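Local coordinates for 462aa long hypothetical selenium-binding protein (Sulfolobus tokodaii, PDB 2ECE) that is of unknown function but adopts a beta-propeller fold and may bind selenium, at residues 60-65 with 117-122; 43-48 with 71-76; 108-113 with 124-129. All blocks are in the same frame, centred on the assembly; numbering follows the deposited sequence.

Contact 1: residues 60-65 with 117-122; sequences IVHKVE and PREPKI
Polar contact between residues 60-65 and 117-122 runs through one water. It lies 2.9 Å from NE2 of His62, at the edge of the imidazole and in its plane, and it donates a hydrogen bond of 2.6 Å to the carbonyl O of Pro120. The proline carbonyl is thus satisfied although the two backbones, running nearly the same way 8° apart, form no direct hydrogen bond here.

CH-pi packing supplies the second element. His62 has CG anti to the backbone N (chi1 -173°), which swings the ring across to the other segment. There CG of Glu119 lies over one ring face, 3.6 Å from the centroid and 18° off the normal. A flat, polar-edged ring suits this partly exposed place, because its face takes a methylene while its rim takes water.

Apolar contacts centre on the buried Val64 and Pro120. CG1 of Val64 meets CG1 of Ile122 at 3.8 Å, and CG2 of Val64 sits 4.1 Å from CB of Pro120; branched and cyclic side chains make compact fillers here. At the other end the Arg118 chain, bent at chi3, brings NH2 to 3.5 Å from CG1 of Val61, and CG2 of Val61 stands over one face of the guanidinium, whose NH1 pairs with Asp49 and NH2 with Thr56.

The arrangement is the packing of neighbouring blades in a beta-propeller: edge strand 60-65 of one four-stranded antiparallel sheet faces the loop entering edge strand 121-126 of the next.

Contact 2: residues 43-48 with 71-76; sequences DFIAVV and DELHHF
Residues 43-48, most of them strand, and the irregular loop 71-76 approach chiefly at one end, where the CA atoms of Asp43 and Leu73 are 6.4 Å apart. In this beta-propeller the loop leads from edge strand 60-65 of one blade to strand 77-78 of the next, so it is tied back to the blade it has just left.

Asp43 makes the tie. Its CG lies anti to the carbonyl carbon (chi1 -65°), and OD2 accepts the N-H of Leu73 at 3.0 Å from above the carboxylate plane, plus a weak, bent bond from N of Glu72 at 2.7 Å. Thr35 also bonds OD2, while OD1 takes the backbone N of Tyr34, so a short acid suits a buried spot rich in donors. An alanine here would remove the carboxylate, and the N-H groups of Leu73 and Tyr34 would probably lose their acceptor, loosening the hold on loop 71-76. A water accepts from the N atoms of Asp43 and Asp71.

Hydrophobic side chains close the remainder. CG of Leu73 rests 3.6 Å from CB of Asp43, and its CD1 reaches O of Phe44 at 3.5 Å. The CG1-CD1 arm of Ile45 (chi2 -71°) reaches past the strand, CD1 lying 4.1 Å from CD1 of Leu73. The same methyl lies almost exactly over the centre of the Phe76 ring, 4.2 Å from its centroid and 7° off the normal.

Contact 3: residues 108-113 with 124-129; sequences IYIIDT and KVIEPE
Residues 108-113 and 124-129 pair as the two arms of a beta hairpin, strands 108-112 and 121-126, which form the outer part of a four-stranded antiparallel propeller blade. The segment axes come within 4.8 Å at 163°, close to antiparallel.

Backbone donors and acceptors are matched in turn. Ile108 and Ile126 form a hydrogen-bonded pair in which each residue gives its N-H to the other: N of Ile108 to O of Ile126 at 3.0 Å, and N of Ile126 to O of Ile108 at 2.8 Å. The latter is almost straight at 175°, and both lie in the carbonyl planes. The next hydrogen-bonded pair, Ile110 with Lys124, is less even: N of Ile110 reaches O of Lys124 at 2.8 Å, but the return bond from N of Lys124 to O of Ile110 stretches to 3.5 Å and is weak; Ile110 also has a backbone hydrogen bond with the adjacent Ile123. Between them Tyr109 and Val125 form a non-hydrogen-bonded pair, and the backbone of Tyr109 bonds instead to Val100 of the inner strand 97-101.

Polar ends find partners beyond the hairpin. The Tyr109 hydroxyl is hydrogen-bonded to Asp71, and the extended Lys124 carries NZ to O of Ser173 and the carboxylate of Glu175. Its aliphatic stem meanwhile lies beside Ile110, a good use of a long chain at a partly exposed edge. Glu127, at the N-cap position before helix 128-135, forms a salt bridge with Arg107.

Ile108, Ile110 and Ile126 share one face, where beta-branched residues suit extended backbone and pack against each other; Val131 of the helix touches Ile108 and Ile126. On the other face, CG2 of Val125 touches CD2 of Tyr109 at 3.8 Å.

How the contacts relate
All three contacts lie on the same side of the chain's centre and concern two successive propeller blades. Contacts 1 and 2, with centres about 11 Å apart, share a blade: strands 44-49 and 60-65 are neighbours, joined by N of Val64 to O of Ile45 at 2.8 Å. Contacts 1 and 3, about 15 Å apart, both use strand 121-126, and O of Lys121 meets N of Asp112 at 2.8 Å. Contact 1 therefore packs one blade on the next, whereas contact 3 builds the second blade itself. Contact 2 reaches contact 3, its centre about 12 Å away, where CG1 of Ile45 packs 4.0 Å from CD1 of Ile111.

Contact 1: residues 60-65 with 117-122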
# COMPACT_ATOMS: atom_id res chain seq x y z
N ILE A 60 -18.32 7.00 -9.77
CA ILE A 60 -18.21 7.22 -8.33
C ILE A 60 -19.67 7.34 -7.95
O ILE A 60 -20.35 8.27 -8.39
CB ILE A 60 -17.50 8.53 -8.00
CG1 ILE A 60 -16.04 8.47 -8.45
CG2 ILE A 60 -17.61 8.81 -6.51
CD1 ILE A 60 -15.34 9.82 -8.46
N VAL A 61 -20.17 6.42 -7.14
CA VAL A 61 -21.57 6.47 -6.77
C VAL A 61 -21.82 7.12 -5.42
O VAL A 61 -22.97 7.40 -5.06
CB VAL A 61 -22.18 5.06 -6.79
CG1 VAL A 61 -22.08 4.49 -8.19
CG2 VAL A 61 -21.45 4.16 -5.80
N HIS A 62 -20.75 7.38 -4.68
CA HIS A 62 -20.85 8.02 -3.37
C HIS A 62 -19.48 8.44 -2.87
O HIS A 62 -18.46 7.84 -3.22
CB HIS A 62 -21.48 7.06 -2.35
CG HIS A 62 -21.78 7.69 -1.02
ND1 HIS A 62 -22.77 8.63 -0.85
CD2 HIS A 62 -21.21 7.51 0.20
CE1 HIS A 62 -22.80 9.01 0.42
NE2 HIS A 62 -21.86 8.34 1.07
N LYS A 63 -19.47 9.49 -2.06
CA LYS A 63 -18.24 10.01 -1.48
C LYS A 63 -18.46 10.17 0.01
O LYS A 63 -19.39 10.85 0.44
CB LYS A 63 -17.87 11.37 -2.10
CG LYS A 63 -17.41 11.31 -3.55
CD LYS A 63 -16.98 12.70 -4.03
CE LYS A 63 -16.44 12.66 -5.45
NZ LYS A 63 -15.88 13.98 -5.87
N VAL A 64 -17.62 9.51 0.80
CA VAL A 64 -17.73 9.63 2.25
C VAL A 64 -16.82 10.80 2.59
O VAL A 64 -15.62 10.63 2.84
CB VAL A 64 -17.23 8.36 2.95
CG1 VAL A 64 -17.45 8.48 4.45
CG2 VAL A 64 -17.96 7.14 2.40
N GLU A 65 -17.39 12.00 2.55
CA GLU A 65 -16.63 13.21 2.84
C GLU A 65 -16.30 13.31 4.34
O GLU A 65 -17.18 13.15 5.19
CB GLU A 65 -17.41 14.42 2.32
CG GLU A 65 -17.35 14.50 0.79
CD GLU A 65 -18.37 15.44 0.16
OE1 GLU A 65 -19.09 16.15 0.89
OE2 GLU A 65 -18.44 15.46 -1.09
N PRO A 117 -23.54 -1.13 1.37
CA PRO A 117 -22.13 -1.03 0.95
C PRO A 117 -21.87 0.13 -0.01
O PRO A 117 -20.76 0.64 -0.08
CB PRO A 117 -21.86 -2.38 0.28
CG PRO A 117 -22.92 -3.28 0.85
CD PRO A 117 -24.12 -2.39 0.89
N ARG A 118 -22.91 0.53 -0.75
CA ARG A 118 -22.79 1.63 -1.70
C ARG A 118 -22.81 2.99 -1.02
O ARG A 118 -22.47 4.00 -1.64
CB ARG A 118 -23.92 1.56 -2.74
CG ARG A 118 -23.85 0.35 -3.65
CD ARG A 118 -25.10 0.23 -4.52
NE ARG A 118 -25.16 1.25 -5.57
CZ ARG A 118 -24.53 1.18 -6.73
NH1 ARG A 118 -23.76 0.13 -7.02
NH2 ARG A 118 -24.66 2.15 -7.62
N GLU A 119 -23.19 3.02 0.25
CA GLU A 119 -23.23 4.28 0.99
C GLU A 119 -22.72 4.09 2.41
O GLU A 119 -23.51 4.07 3.37
CB GLU A 119 -24.65 4.85 1.04
CG GLU A 119 -24.67 6.29 1.54
CD GLU A 119 -26.02 6.96 1.41
OE1 GLU A 119 -26.83 6.53 0.55
OE2 GLU A 119 -26.28 7.93 2.16
N PRO A 120 -21.40 3.94 2.57
CA PRO A 120 -20.79 3.76 3.90
C PRO A 120 -20.96 5.04 4.71
O PRO A 120 -21.08 6.12 4.13
CB PRO A 120 -19.32 3.49 3.58
CG PRO A 120 -19.34 3.04 2.12
CD PRO A 120 -20.37 3.94 1.52
N LYS A 121 -20.97 4.92 6.03
CA LYS A 121 -21.12 6.09 6.90
C LYS A 121 -20.10 6.07 8.03
O LYS A 121 -19.81 5.02 8.59
CB LYS A 121 -22.53 6.13 7.50
CG LYS A 121 -23.65 6.47 6.51
CD LYS A 121 -25.01 6.40 7.19
CE LYS A 121 -26.14 6.84 6.27
NZ LYS A 121 -26.12 8.30 5.97
N ILE A 122 -19.54 7.24 8.35
CA ILE A 122 -18.58 7.35 9.43
C ILE A 122 -19.38 7.18 10.72
O ILE A 122 -20.32 7.93 10.96
CB ILE A 122 -17.93 8.75 9.48
CG1 ILE A 122 -17.19 9.04 8.17
CG2 ILE A 122 -16.98 8.84 10.68
CD1 ILE A 122 -16.70 10.47 8.07
O HOH W 1 -21.55 8.69 3.94

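Contact 2: residues 43-48 with 71-76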
# COMPACT_ATOMS: atom_id res chain seq x y z
N ASP A 43 -10.49 15.41 2.72
CA ASP A 43 -10.18 14.22 1.94
C ASP A 43 -11.46 13.38 2.04
O ASP A 43 -12.37 13.74 2.78
CB ASP A 43 -8.98 13.49 2.53
CG ASP A 43 -7.70 14.31 2.45
OD1 ASP A 43 -7.70 15.35 1.76
OD2 ASP A 43 -6.68 13.91 3.06
N PHE A 44 -11.53 12.28 1.31
CA PHE A 44 -12.73 11.45 1.32
C PHE A 44 -12.49 10.05 0.78
O PHE A 44 -11.48 9.79 0.13
CB PHE A 44 -13.83 12.11 0.48
CG PHE A 44 -13.44 12.31 -0.97
CD1 PHE A 44 -13.82 11.38 -1.95
CD2 PHE A 44 -12.69 13.42 -1.36
CE1 PHE A 44 -13.46 11.56 -3.29
CE2 PHE A 44 -12.33 13.61 -2.70
CZ PHE A 44 -12.71 12.68 -3.67
N ILE A 45 -13.43 9.16 1.06
CA ILE A 45 -13.37 7.80 0.56
C ILE A 45 -14.38 7.76 -0.57
O ILE A 45 -15.55 8.09 -0.39
CB ILE A 45 -13.81 6.76 1.63
CG1 ILE A 45 -12.70 6.59 2.68
CG2 ILE A 45 -14.12 5.42 0.95
CD1 ILE A 45 -11.47 5.86 2.16
N ALA A 46 -13.92 7.38 -1.76
CA ALA A 46 -14.82 7.32 -2.90
C ALA A 46 -15.30 5.89 -3.09
O ALA A 46 -14.53 4.94 -2.92
CB ALA A 46 -14.11 7.80 -4.15
N VAL A 47 -16.58 5.75 -3.42
CA VAL A 47 -17.16 4.44 -3.67
C VAL A 47 -17.34 4.32 -5.17
O VAL A 47 -18.15 5.02 -5.77
CB VAL A 47 -18.53 4.28 -2.98
CG1 VAL A 47 -19.07 2.88 -3.23
CG2 VAL A 47 -18.40 4.53 -1.48
N VAL A 48 -16.56 3.43 -5.79
CA VAL A 48 -16.61 3.22 -7.23
C VAL A 48 -17.29 1.91 -7.60
O VAL A 48 -16.93 0.84 -7.08
CB VAL A 48 -15.19 3.24 -7.84
CG1 VAL A 48 -15.25 2.96 -9.33
CG2 VAL A 48 -14.53 4.59 -7.58
N ASP A 71 -6.21 15.56 6.31
CA ASP A 71 -5.93 14.31 7.01
C ASP A 71 -4.79 13.59 6.29
O ASP A 71 -3.94 12.95 6.92
CB ASP A 71 -7.15 13.36 6.98
CG ASP A 71 -8.18 13.68 8.05
OD1 ASP A 71 -7.85 13.64 9.26
OD2 ASP A 71 -9.35 13.93 7.69
N GLU A 72 -4.79 13.75 4.97
CA GLU A 72 -3.87 13.12 4.02
C GLU A 72 -4.18 11.63 4.06
O GLU A 72 -3.47 10.85 4.69
CB GLU A 72 -2.38 13.37 4.33
CG GLU A 72 -1.38 12.57 3.42
CD GLU A 72 -0.64 13.41 2.37
OE1 GLU A 72 -0.22 14.55 2.67
OE2 GLU A 72 -0.45 12.92 1.23
N LEU A 73 -5.28 11.25 3.42
CA LEU A 73 -5.66 9.85 3.35
C LEU A 73 -4.60 9.18 2.52
O LEU A 73 -3.95 9.83 1.68
CB LEU A 73 -7.03 9.66 2.69
CG LEU A 73 -8.25 10.11 3.50
CD1 LEU A 73 -9.50 9.41 2.99
CD2 LEU A 73 -8.06 9.77 4.97
N HIS A 74 -4.31 7.92 2.84
CA HIS A 74 -3.29 7.20 2.09
C HIS A 74 -3.63 5.70 1.98
O HIS A 74 -4.31 5.26 1.05
CB HIS A 74 -2.04 7.41 2.90
CG HIS A 74 -0.75 7.05 2.23
ND1 HIS A 74 -0.04 7.95 1.47
CD2 HIS A 74 0.02 5.95 2.33
CE1 HIS A 74 1.11 7.42 1.12
NE2 HIS A 74 1.18 6.20 1.63
N HIS A 75 -3.41 5.01 3.08
CA HIS A 75 -3.64 3.57 3.16
C HIS A 75 -4.77 3.35 4.16
O HIS A 75 -4.96 4.17 5.07
CB HIS A 75 -2.38 2.81 3.65
CG HIS A 75 -1.39 2.49 2.57
ND1 HIS A 75 -1.35 3.15 1.36
CD2 HIS A 75 -0.38 1.58 2.54
CE1 HIS A 75 -0.36 2.67 0.63
NE2 HIS A 75 0.25 1.72 1.32
N PHE A 76 -5.54 2.29 3.98
CA PHE A 76 -6.62 1.96 4.91
C PHE A 76 -6.95 0.47 4.81
O PHE A 76 -6.47 -0.22 3.91
CB PHE A 76 -7.89 2.81 4.67
CG PHE A 76 -8.58 2.55 3.35
CD1 PHE A 76 -8.05 3.03 2.16
CD2 PHE A 76 -9.79 1.85 3.31
CE1 PHE A 76 -8.71 2.82 0.94
CE2 PHE A 76 -10.46 1.62 2.10
CZ PHE A 76 -9.91 2.11 0.91
O HOH W 2 -9.09 15.41 5.41

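Contact 3: residues 108-113 with 124-129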
# COMPACT_ATOMS: atom_id res chain seq x y z
N ILE A 108 -8.22 8.69 13.15
CA ILE A 108 -8.69 7.40 12.62
C ILE A 108 -10.21 7.43 12.48
O ILE A 108 -10.93 7.72 13.45
CB ILE A 108 -8.35 6.21 13.54
CG1 ILE A 108 -6.84 6.11 13.75
CG2 ILE A 108 -8.85 4.90 12.90
CD1 ILE A 108 -6.44 5.04 14.76
N TYR A 109 -10.69 7.15 11.28
CA TYR A 109 -12.13 7.10 11.06
C TYR A 109 -12.54 5.64 11.00
O TYR A 109 -11.80 4.79 10.48
CB TYR A 109 -12.50 7.77 9.73
CG TYR A 109 -12.11 9.23 9.63
CD1 TYR A 109 -10.92 9.62 9.03
CD2 TYR A 109 -12.96 10.22 10.12
CE1 TYR A 109 -10.58 10.96 8.90
CE2 TYR A 109 -12.63 11.57 10.01
CZ TYR A 109 -11.44 11.93 9.40
OH TYR A 109 -11.12 13.27 9.27
N ILE A 110 -13.72 5.34 11.55
CA ILE A 110 -14.27 3.99 11.52
C ILE A 110 -15.50 4.17 10.64
O ILE A 110 -16.46 4.84 11.04
CB ILE A 110 -14.70 3.52 12.92
CG1 ILE A 110 -13.56 3.71 13.93
CG2 ILE A 110 -15.11 2.05 12.87
CD1 ILE A 110 -12.29 2.94 13.58
N ILE A 111 -15.46 3.60 9.44
CA ILE A 111 -16.55 3.75 8.48
C ILE A 111 -17.30 2.44 8.24
O ILE A 111 -16.75 1.46 7.74
CB ILE A 111 -15.99 4.32 7.15
CG1 ILE A 111 -15.28 5.64 7.44
CG2 ILE A 111 -17.12 4.54 6.15
CD1 ILE A 111 -14.55 6.23 6.25
N ASP A 112 -18.58 2.45 8.61
CA ASP A 112 -19.47 1.29 8.49
C ASP A 112 -19.97 1.10 7.06
O ASP A 112 -20.52 2.02 6.46
CB ASP A 112 -20.66 1.49 9.43
CG ASP A 112 -21.43 0.20 9.69
OD1 ASP A 112 -21.17 -0.81 9.01
OD2 ASP A 112 -22.30 0.21 10.59
N THR A 113 -19.78 -0.10 6.51
CA THR A 113 -20.23 -0.39 5.15
C THR A 113 -21.58 -1.12 5.12
O THR A 113 -22.05 -1.53 4.06
CB THR A 113 -19.21 -1.24 4.38
OG1 THR A 113 -19.01 -2.48 5.07
CG2 THR A 113 -17.89 -0.49 4.26
N LYS A 124 -17.63 6.48 13.86
CA LYS A 124 -16.75 6.77 14.99
C LYS A 124 -15.44 7.41 14.55
O LYS A 124 -14.88 7.06 13.50
CB LYS A 124 -16.44 5.49 15.78
CG LYS A 124 -15.56 5.72 17.02
CD LYS A 124 -15.56 4.50 17.94
CE LYS A 124 -14.91 4.82 19.28
NZ LYS A 124 -15.21 3.79 20.31
N VAL A 125 -14.97 8.37 15.33
CA VAL A 125 -13.72 9.05 15.04
C VAL A 125 -12.81 8.99 16.25
O VAL A 125 -13.24 9.28 17.37
CB VAL A 125 -13.94 10.54 14.69
CG1 VAL A 125 -12.59 11.22 14.46
CG2 VAL A 125 -14.81 10.67 13.44
N ILE A 126 -11.56 8.59 16.04
CA ILE A 126 -10.58 8.55 17.11
C ILE A 126 -9.72 9.75 16.79
O ILE A 126 -8.99 9.74 15.81
CB ILE A 126 -9.73 7.28 17.06
CG1 ILE A 126 -10.62 6.04 17.10
CG2 ILE A 126 -8.75 7.26 18.23
CD1 ILE A 126 -9.89 4.76 16.85
N GLU A 127 -9.83 10.80 17.60
CA GLU A 127 -9.08 12.02 17.37
C GLU A 127 -7.57 11.83 17.51
O GLU A 127 -7.10 10.97 18.26
CB GLU A 127 -9.56 13.14 18.31
CG GLU A 127 -11.01 13.58 18.08
CD GLU A 127 -11.24 14.21 16.71
OE1 GLU A 127 -10.26 14.65 16.07
OE2 GLU A 127 -12.41 14.29 16.26
N PRO A 128 -6.79 12.64 16.78
CA PRO A 128 -5.32 12.62 16.77
C PRO A 128 -4.67 12.62 18.15
O PRO A 128 -3.70 11.90 18.38
CB PRO A 128 -4.98 13.88 15.98
CG PRO A 128 -6.10 13.95 14.99
CD PRO A 128 -7.30 13.69 15.87
N GLU A 129 -5.19 13.42 19.07
CA GLU A 129 -4.60 13.49 20.39
C GLU A 129 -4.82 12.24 21.24
O GLU A 129 -4.02 11.93 22.12
CB GLU A 129 -5.06 14.76 21.09
CG GLU A 129 -4.68 15.98 20.26
CD GLU A 129 -3.24 15.86 19.74
OE1 GLU A 129 -2.85 16.50 18.73
OE2 GLU A 129 -2.48 15.10 20.37